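Local coordinates for flap endonuclease 1 (Methanocaldococcus jannaschii, PDB 1A76), which cleaves 5'-overhanging DNA flaps during DNA replication and repair, acting as a magnesium-dependent structure-specific endonuclease and 5'-3' exonuclease, at residues D27-L32 and W77-G81; I54-Y58 and M131-C135; Q34-S38 and L188-K192. All coordinates share one frame. Numbering follows the deposited sequence.

Contacts 1 and 3 both use helix 28-38, its start and its C-terminal part, and contact 2 lies beside it, where helix 56-70 meets helix 129-142. Contact 1 is at the metal site: it carries Asp27 and Asp80, predicted ligands of the first Mg(2+), and the Asp80 side chain is about 4 Å from a bound manganese ion. The contact centres are 12 Å (1 and 2) and 14 Å (1 and 3, 2 and 3) apart, joined by apolar touches: Met29 CE to Val132 CG1 3.6 Å, Trp77 CH2 to Phe35 CE2 3.8 Å, and Ile54 CG2 to Leu36 CD2 3.7 Å. Contacts 2 and 3 each join the N-domain to the I-domain.

Contact 1 of 3, residues D27-L32 and W77-G81; sequences DGMNAL and WVFDG
This buried strand-to-helix junction lies at the C-terminal edge of the central parallel strands, where strand 23-27 runs into helix 28-38 beside strand 74-79. Asp27 and Val78 form a parallel bridge (CA-CA 5.5 Å), and Gly28 N donates to Val78 O at 2.8 Å. The chain turns helical at Gly28, and the axis of helix segment 28-32 crosses that of strand 77-79 at -97°, closest approach 7.5 Å. Asp27 (chi1 t) is the N-cap: its OD1 accepts from Asn30 N at 3.1 Å. A CB on Gly28 would clash with Val78 O. In this PIN-like nuclease fold the strand ends present acidic residues to metal; Asp27 and Asp80 are predicted Mg(2+) ligands, and water 1 links Asp27 OD1 (3.0 Å) to Asp80 OD1 (2.7 Å), which also accepts from Gly153 N. Water 2 joins Met29 N (3.1 Å) to Val78 O (2.7 Å). Met29 CE (chi1 and chi2 m) meets the Phe79 ring edge at CD1, 3.2 Å, and Ala31 CB sits 3.8 Å from Trp77 CZ3.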
loop_
_atom_site.group_PDB
_atom_site.type_symbol
_atom_site.label_atom_id
_atom_site.label_comp_id
_atom_site.label_asym_id
_atom_site.label_seq_id
_atom_site.Cartn_x
_atom_site.Cartn_y
_atom_site.Cartn_z
ATOM N N ASP A 27 -1.990 3.134 -2.482
ATOM C CA ASP A 27 -1.757 1.822 -1.891
ATOM C C ASP A 27 -2.388 1.921 -0.496
ATOM O O ASP A 27 -1.781 2.451 0.443
ATOM C CB ASP A 27 -0.263 1.532 -1.769
ATOM C CG ASP A 27 0.009 0.176 -1.143
ATOM O OD1 ASP A 27 -0.805 -0.282 -0.310
ATOM O OD2 ASP A 27 1.038 -0.432 -1.481
ATOM N N GLY A 28 -3.618 1.425 -0.396
ATOM C CA GLY A 28 -4.386 1.477 0.834
ATOM C C GLY A 28 -3.757 0.978 2.115
ATOM O O GLY A 28 -3.716 1.702 3.100
ATOM N N MET A 29 -3.281 -0.259 2.122
ATOM C CA MET A 29 -2.683 -0.803 3.333
ATOM C C MET A 29 -1.421 -0.054 3.695
ATOM O O MET A 29 -1.150 0.163 4.862
ATOM C CB MET A 29 -2.396 -2.292 3.171
ATOM C CG MET A 29 -3.667 -3.102 2.992
ATOM S SD MET A 29 -4.693 -3.082 4.473
ATOM C CE MET A 29 -5.895 -1.896 3.991
ATOM N N ASN A 30 -0.651 0.349 2.694
ATOM C CA ASN A 30 0.564 1.083 2.988
ATOM C C ASN A 30 0.198 2.385 3.677
ATOM O O ASN A 30 0.856 2.803 4.631
ATOM C CB ASN A 30 1.357 1.399 1.717
ATOM C CG ASN A 30 2.729 1.951 2.036
ATOM O OD1 ASN A 30 2.926 3.157 2.068
ATOM N ND2 ASN A 30 3.679 1.065 2.317
ATOM N N ALA A 31 -0.856 3.024 3.175
ATOM C CA ALA A 31 -1.338 4.287 3.710
ATOM C C ALA A 31 -1.829 4.135 5.148
ATOM O O ALA A 31 -1.503 4.940 6.016
ATOM C CB ALA A 31 -2.460 4.836 2.816
ATOM N N LEU A 32 -2.623 3.100 5.384
ATOM C CA LEU A 32 -3.165 2.829 6.710
ATOM C C LEU A 32 -2.099 2.606 7.769
ATOM O O LEU A 32 -2.211 3.124 8.874
ATOM C CB LEU A 32 -4.087 1.609 6.653
ATOM C CG LEU A 32 -5.578 1.961 6.497
ATOM C CD1 LEU A 32 -5.767 3.374 5.951
ATOM C CD2 LEU A 32 -6.226 0.960 5.594
ATOM N N TRP A 77 -8.673 4.587 -3.893
ATOM C CA TRP A 77 -8.037 3.743 -2.897
ATOM C C TRP A 77 -8.015 2.277 -3.319
ATOM O O TRP A 77 -9.013 1.730 -3.793
ATOM C CB TRP A 77 -8.762 3.900 -1.553
ATOM C CG TRP A 77 -8.436 5.188 -0.868
ATOM C CD1 TRP A 77 -8.841 6.444 -1.237
ATOM C CD2 TRP A 77 -7.609 5.357 0.289
ATOM N NE1 TRP A 77 -8.315 7.376 -0.380
ATOM C CE2 TRP A 77 -7.556 6.740 0.566
ATOM C CE3 TRP A 77 -6.904 4.472 1.121
ATOM C CZ2 TRP A 77 -6.826 7.265 1.644
ATOM C CZ3 TRP A 77 -6.178 4.990 2.186
ATOM C CH2 TRP A 77 -6.146 6.376 2.441
ATOM N N VAL A 78 -6.863 1.644 -3.149
ATOM C CA VAL A 78 -6.714 0.246 -3.509
ATOM C C VAL A 78 -6.378 -0.595 -2.291
ATOM O O VAL A 78 -5.354 -0.390 -1.624
ATOM C CB VAL A 78 -5.617 0.057 -4.573
ATOM C CG1 VAL A 78 -5.660 -1.351 -5.107
ATOM C CG2 VAL A 78 -5.817 1.034 -5.704
ATOM N N PHE A 79 -7.248 -1.559 -2.004
ATOM C CA PHE A 79 -7.050 -2.426 -0.864
ATOM C C PHE A 79 -6.609 -3.819 -1.287
ATOM O O PHE A 79 -6.735 -4.186 -2.454
ATOM C CB PHE A 79 -8.328 -2.454 -0.030
ATOM C CG PHE A 79 -8.635 -1.132 0.624
ATOM C CD1 PHE A 79 -8.064 -0.797 1.857
ATOM C CD2 PHE A 79 -9.472 -0.207 -0.001
ATOM C CE1 PHE A 79 -8.320 0.438 2.457
ATOM C CE2 PHE A 79 -9.738 1.031 0.586
ATOM C CZ PHE A 79 -9.162 1.357 1.816
ATOM N N ASP A 80 -6.065 -4.570 -0.337
ATOM C CA ASP A 80 -5.560 -5.915 -0.599
ATOM C C ASP A 80 -6.667 -6.944 -0.758
ATOM O O ASP A 80 -6.518 -7.927 -1.489
ATOM C CB ASP A 80 -4.653 -6.382 0.551
ATOM C CG ASP A 80 -3.255 -5.795 0.485
ATOM O OD1 ASP A 80 -2.890 -5.219 -0.549
ATOM O OD2 ASP A 80 -2.512 -5.910 1.477
ATOM N N GLY A 81 -7.789 -6.721 -0.085
ATOM C CA GLY A 81 -8.850 -7.711 -0.138
ATOM C C GLY A 81 -8.295 -8.812 0.750
ATOM O O GLY A 81 -7.913 -9.888 0.290
HETATM O O HOH W 1 -1.039 -3.219 -0.760
HETATM O O HOH W 2 -3.759 -2.101 -0.374
#

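Contact 2 of 3, residues I54-Y58 and M131-C135; sequences ITSAY and MVENC
Met131 and Tyr58 dominate this buried contact, with Cys135 third. Met131 extends from helix 129-142 with chi1 and chi2 both t and chi3 m, sending its thioether to the start of helix 56-70: SD lies 4.0 Å from Ala57 CB, and CE is 3.7 Å from Ile54 O and 3.9 Å from Ile54 CB. Ile54 and Thr55 are still non-helical; the helical turn begins at Ser56. Tyr58, chi1 m, turns the edge of its ring to the other helix, so that CE1 is 3.7 Å from Met131 CG and OH is 3.1 Å from Asn134 OD1. The two helices join the N-domain to the I-domain on the flank of the nuclease core; the Cys135 side chain is about 12 Å from those of Asp27 and Asp80. Backbones come closest at Tyr58 and Cys135, CA-CA 6.1 Å. Cys135 SG makes a sulfur-aromatic contact at the edge of the Tyr58 ring, 4.9 Å from its centroid and 3.7 Å from CD1. Phe289 stacks edge-to-face with Tyr58.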
loop_
_atom_site.group_PDB
_atom_site.type_symbol
_atom_site.label_atom_id
_atom_site.label_comp_id
_atom_site.label_asym_id
_atom_site.label_seq_id
_atom_site.Cartn_x
_atom_site.Cartn_y
_atom_site.Cartn_z
ATOM N N ILE A 54 -8.663 2.566 18.495
ATOM C CA ILE A 54 -7.753 3.370 17.687
ATOM C C ILE A 54 -8.421 3.993 16.460
ATOM O O ILE A 54 -8.992 3.289 15.616
ATOM C CB ILE A 54 -6.540 2.539 17.244
ATOM C CG1 ILE A 54 -5.682 2.196 18.472
ATOM C CG2 ILE A 54 -5.712 3.322 16.239
ATOM C CD1 ILE A 54 -4.633 1.144 18.197
ATOM N N THR A 55 -8.319 5.318 16.369
ATOM C CA THR A 55 -8.931 6.084 15.272
ATOM C C THR A 55 -7.911 6.714 14.325
ATOM O O THR A 55 -8.265 7.435 13.394
ATOM C CB THR A 55 -9.831 7.198 15.840
ATOM O OG1 THR A 55 -9.053 8.064 16.670
ATOM C CG2 THR A 55 -10.949 6.598 16.681
ATOM N N SER A 56 -6.642 6.439 14.582
ATOM C CA SER A 56 -5.539 6.940 13.768
ATOM C C SER A 56 -5.777 6.813 12.255
ATOM O O SER A 56 -5.562 7.776 11.502
ATOM C CB SER A 56 -4.257 6.181 14.154
ATOM O OG SER A 56 -3.528 6.906 15.126
ATOM N N ALA A 57 -6.216 5.632 11.815
ATOM C CA ALA A 57 -6.462 5.375 10.390
ATOM C C ALA A 57 -7.628 6.178 9.802
ATOM O O ALA A 57 -7.548 6.676 8.679
ATOM C CB ALA A 57 -6.711 3.905 10.166
ATOM N N TYR A 58 -8.718 6.282 10.555
ATOM C CA TYR A 58 -9.882 7.022 10.090
ATOM C C TYR A 58 -9.515 8.508 9.888
ATOM O O TYR A 58 -9.981 9.158 8.936
ATOM C CB TYR A 58 -11.036 6.877 11.105
ATOM C CG TYR A 58 -11.287 5.448 11.588
ATOM C CD1 TYR A 58 -11.021 4.355 10.764
ATOM C CD2 TYR A 58 -11.780 5.197 12.872
ATOM C CE1 TYR A 58 -11.234 3.050 11.197
ATOM C CE2 TYR A 58 -12.000 3.894 13.316
ATOM C CZ TYR A 58 -11.719 2.825 12.472
ATOM O OH TYR A 58 -11.883 1.537 12.912
ATOM N N MET A 131 -10.940 -2.762 11.294
ATOM C CA MET A 131 -10.516 -1.375 11.124
ATOM C C MET A 131 -10.396 -1.063 9.642
ATOM O O MET A 131 -10.760 0.023 9.194
ATOM C CB MET A 131 -9.174 -1.130 11.806
ATOM C CG MET A 131 -8.741 0.327 11.763
ATOM S SD MET A 131 -7.112 0.631 12.459
ATOM C CE MET A 131 -7.401 0.306 14.218
ATOM N N VAL A 132 -9.878 -2.034 8.893
ATOM C CA VAL A 132 -9.727 -1.914 7.448
ATOM C C VAL A 132 -11.118 -1.814 6.820
ATOM O O VAL A 132 -11.345 -1.030 5.905
ATOM C CB VAL A 132 -9.007 -3.155 6.845
ATOM C CG1 VAL A 132 -8.986 -3.054 5.322
ATOM C CG2 VAL A 132 -7.589 -3.263 7.403
ATOM N N GLU A 133 -12.049 -2.629 7.303
ATOM C CA GLU A 133 -13.405 -2.594 6.765
ATOM C C GLU A 133 -14.050 -1.228 7.079
ATOM O O GLU A 133 -14.766 -0.676 6.249
ATOM C CB GLU A 133 -14.234 -3.741 7.351
ATOM C CG GLU A 133 -14.049 -5.129 6.673
ATOM C CD GLU A 133 -12.758 -5.289 5.861
ATOM O OE1 GLU A 133 -12.739 -4.913 4.670
ATOM O OE2 GLU A 133 -11.759 -5.810 6.409
ATOM N N ASN A 134 -13.777 -0.695 8.269
ATOM C CA ASN A 134 -14.294 0.608 8.709
ATOM C C ASN A 134 -13.753 1.746 7.827
ATOM O O ASN A 134 -14.438 2.737 7.574
ATOM C CB ASN A 134 -13.895 0.867 10.165
ATOM C CG ASN A 134 -14.850 0.222 11.167
ATOM O OD1 ASN A 134 -14.576 0.190 12.376
ATOM N ND2 ASN A 134 -15.968 -0.283 10.679
ATOM N N CYS A 135 -12.518 1.593 7.361
ATOM C CA CYS A 135 -11.901 2.590 6.497
ATOM C C CYS A 135 -12.592 2.592 5.133
ATOM O O CYS A 135 -12.809 3.642 4.537
ATOM C CB CYS A 135 -10.412 2.286 6.329
ATOM S SG CYS A 135 -9.425 2.773 7.767
#

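Contact 3 of 3, residues Q34-S38 and L188-K192; sequences QFLTS and LTTTK
Residues 34-38 form the last turn of helix 28-38, with Ser38 N bonded to Gln34 O at 3.0 Å, while 188-192 is an irregular loop between strands 183-186 and 196-199; their backbones come nearest at Gln34 and Thr189, CA-CA 6.9 Å. The contact joins the first helix of the N-domain to a strand-connecting loop of the I-domain within the PIN-type nuclease fold of the FEN1 family. In the loop, Thr189 and Thr190 both direct their CA-to-CB bonds toward the helix. Gln34 (chi1 t, chi2 p) reaches Thr189 OG1 through CG at 3.6 Å. Gln172 touches both segments, and the Gln34 side chain is about 7 Å from that of Asp173, a predicted Mg(2+) ligand. Phe35, chi1 m, sets its ring edge against the loop, CE1 3.5 Å from Thr189 O and 3.9 Å from Thr189 CB. Ser38 OG, with chi1 p, donates back to Gln34 O at 2.7 Å, and water 3 bridges the segments, donating to Ser38 OG at 2.7 Å and to Thr189 O at 2.6 Å.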
loop_
_atom_site.group_PDB
_atom_site.type_symbol
_atom_site.label_atom_id
_atom_site.label_comp_id
_atom_site.label_asym_id
_atom_site.label_seq_id
_atom_site.Cartn_x
_atom_site.Cartn_y
_atom_site.Cartn_z
ATOM N N GLN A 34 0.903 3.641 7.576
ATOM C CA GLN A 34 1.567 4.938 7.691
ATOM C C GLN A 34 0.839 5.870 8.660
ATOM O O GLN A 34 1.475 6.525 9.479
ATOM C CB GLN A 34 1.672 5.604 6.314
ATOM C CG GLN A 34 2.554 6.838 6.285
ATOM C CD GLN A 34 3.945 6.572 6.834
ATOM O OE1 GLN A 34 4.652 5.675 6.362
ATOM N NE2 GLN A 34 4.340 7.344 7.840
ATOM N N PHE A 35 -0.488 5.926 8.559
ATOM C CA PHE A 35 -1.307 6.769 9.438
ATOM C C PHE A 35 -1.172 6.308 10.877
ATOM O O PHE A 35 -1.088 7.122 11.790
ATOM C CB PHE A 35 -2.801 6.700 9.054
ATOM C CG PHE A 35 -3.123 7.297 7.700
ATOM C CD1 PHE A 35 -2.295 8.256 7.118
ATOM C CD2 PHE A 35 -4.247 6.865 6.994
ATOM C CE1 PHE A 35 -2.587 8.770 5.849
ATOM C CE2 PHE A 35 -4.548 7.365 5.729
ATOM C CZ PHE A 35 -3.719 8.319 5.153
ATOM N N LEU A 36 -1.168 4.990 11.064
ATOM C CA LEU A 36 -1.069 4.396 12.384
ATOM C C LEU A 36 0.240 4.744 13.069
ATOM O O LEU A 36 0.259 4.962 14.281
ATOM C CB LEU A 36 -1.211 2.870 12.301
ATOM C CG LEU A 36 -2.639 2.314 12.275
ATOM C CD1 LEU A 36 -2.656 0.867 11.812
ATOM C CD2 LEU A 36 -3.228 2.436 13.670
ATOM N N THR A 37 1.335 4.793 12.315
ATOM C CA THR A 37 2.606 5.108 12.942
ATOM C C THR A 37 2.922 6.598 13.044
ATOM O O THR A 37 3.668 6.985 13.937
ATOM C CB THR A 37 3.824 4.342 12.273
ATOM O OG1 THR A 37 4.746 5.280 11.711
ATOM C CG2 THR A 37 3.369 3.368 11.208
ATOM N N SER A 38 2.342 7.435 12.177
ATOM C CA SER A 38 2.625 8.877 12.223
ATOM C C SER A 38 1.525 9.782 12.789
ATOM O O SER A 38 1.799 10.914 13.196
ATOM C CB SER A 38 3.040 9.389 10.834
ATOM O OG SER A 38 2.046 9.142 9.855
ATOM N N LEU A 188 3.113 11.661 0.593
ATOM C CA LEU A 188 1.848 12.378 0.479
ATOM C C LEU A 188 1.043 11.947 1.708
ATOM O O LEU A 188 0.361 12.766 2.321
ATOM C CB LEU A 188 1.096 12.013 -0.814
ATOM C CG LEU A 188 1.584 12.643 -2.124
ATOM C CD1 LEU A 188 0.665 12.230 -3.277
ATOM C CD2 LEU A 188 1.610 14.176 -2.003
ATOM N N THR A 189 1.152 10.668 2.081
ATOM C CA THR A 189 0.434 10.140 3.249
ATOM C C THR A 189 1.098 10.559 4.568
ATOM O O THR A 189 0.507 10.448 5.647
ATOM C CB THR A 189 0.321 8.596 3.203
ATOM O OG1 THR A 189 1.614 8.009 3.022
ATOM C CG2 THR A 189 -0.589 8.170 2.067
ATOM N N THR A 190 2.334 11.025 4.455
ATOM C CA THR A 190 3.129 11.532 5.571
ATOM C C THR A 190 3.935 12.621 4.886
ATOM O O THR A 190 4.615 12.363 3.892
ATOM C CB THR A 190 4.112 10.503 6.145
ATOM O OG1 THR A 190 4.324 9.441 5.204
ATOM C CG2 THR A 190 3.579 9.956 7.438
ATOM N N THR A 191 3.868 13.831 5.418
ATOM C CA THR A 191 4.536 14.946 4.791
ATOM C C THR A 191 5.783 15.493 5.479
ATOM O O THR A 191 6.162 16.650 5.251
ATOM C CB THR A 191 3.525 16.069 4.613
ATOM O OG1 THR A 191 3.049 16.468 5.896
ATOM C CG2 THR A 191 2.338 15.583 3.794
ATOM N N LYS A 192 6.425 14.671 6.309
ATOM C CA LYS A 192 7.637 15.096 7.002
ATOM C C LYS A 192 8.624 15.639 5.974
ATOM O O LYS A 192 9.284 16.656 6.197
ATOM C CB LYS A 192 8.271 13.919 7.742
ATOM C CG LYS A 192 9.656 14.208 8.290
ATOM C CD LYS A 192 9.581 14.779 9.698
ATOM C CE LYS A 192 10.729 14.281 10.559
ATOM N NZ LYS A 192 10.241 13.781 11.868
HETATM O O HOH W 3 0.388 10.495 8.222
#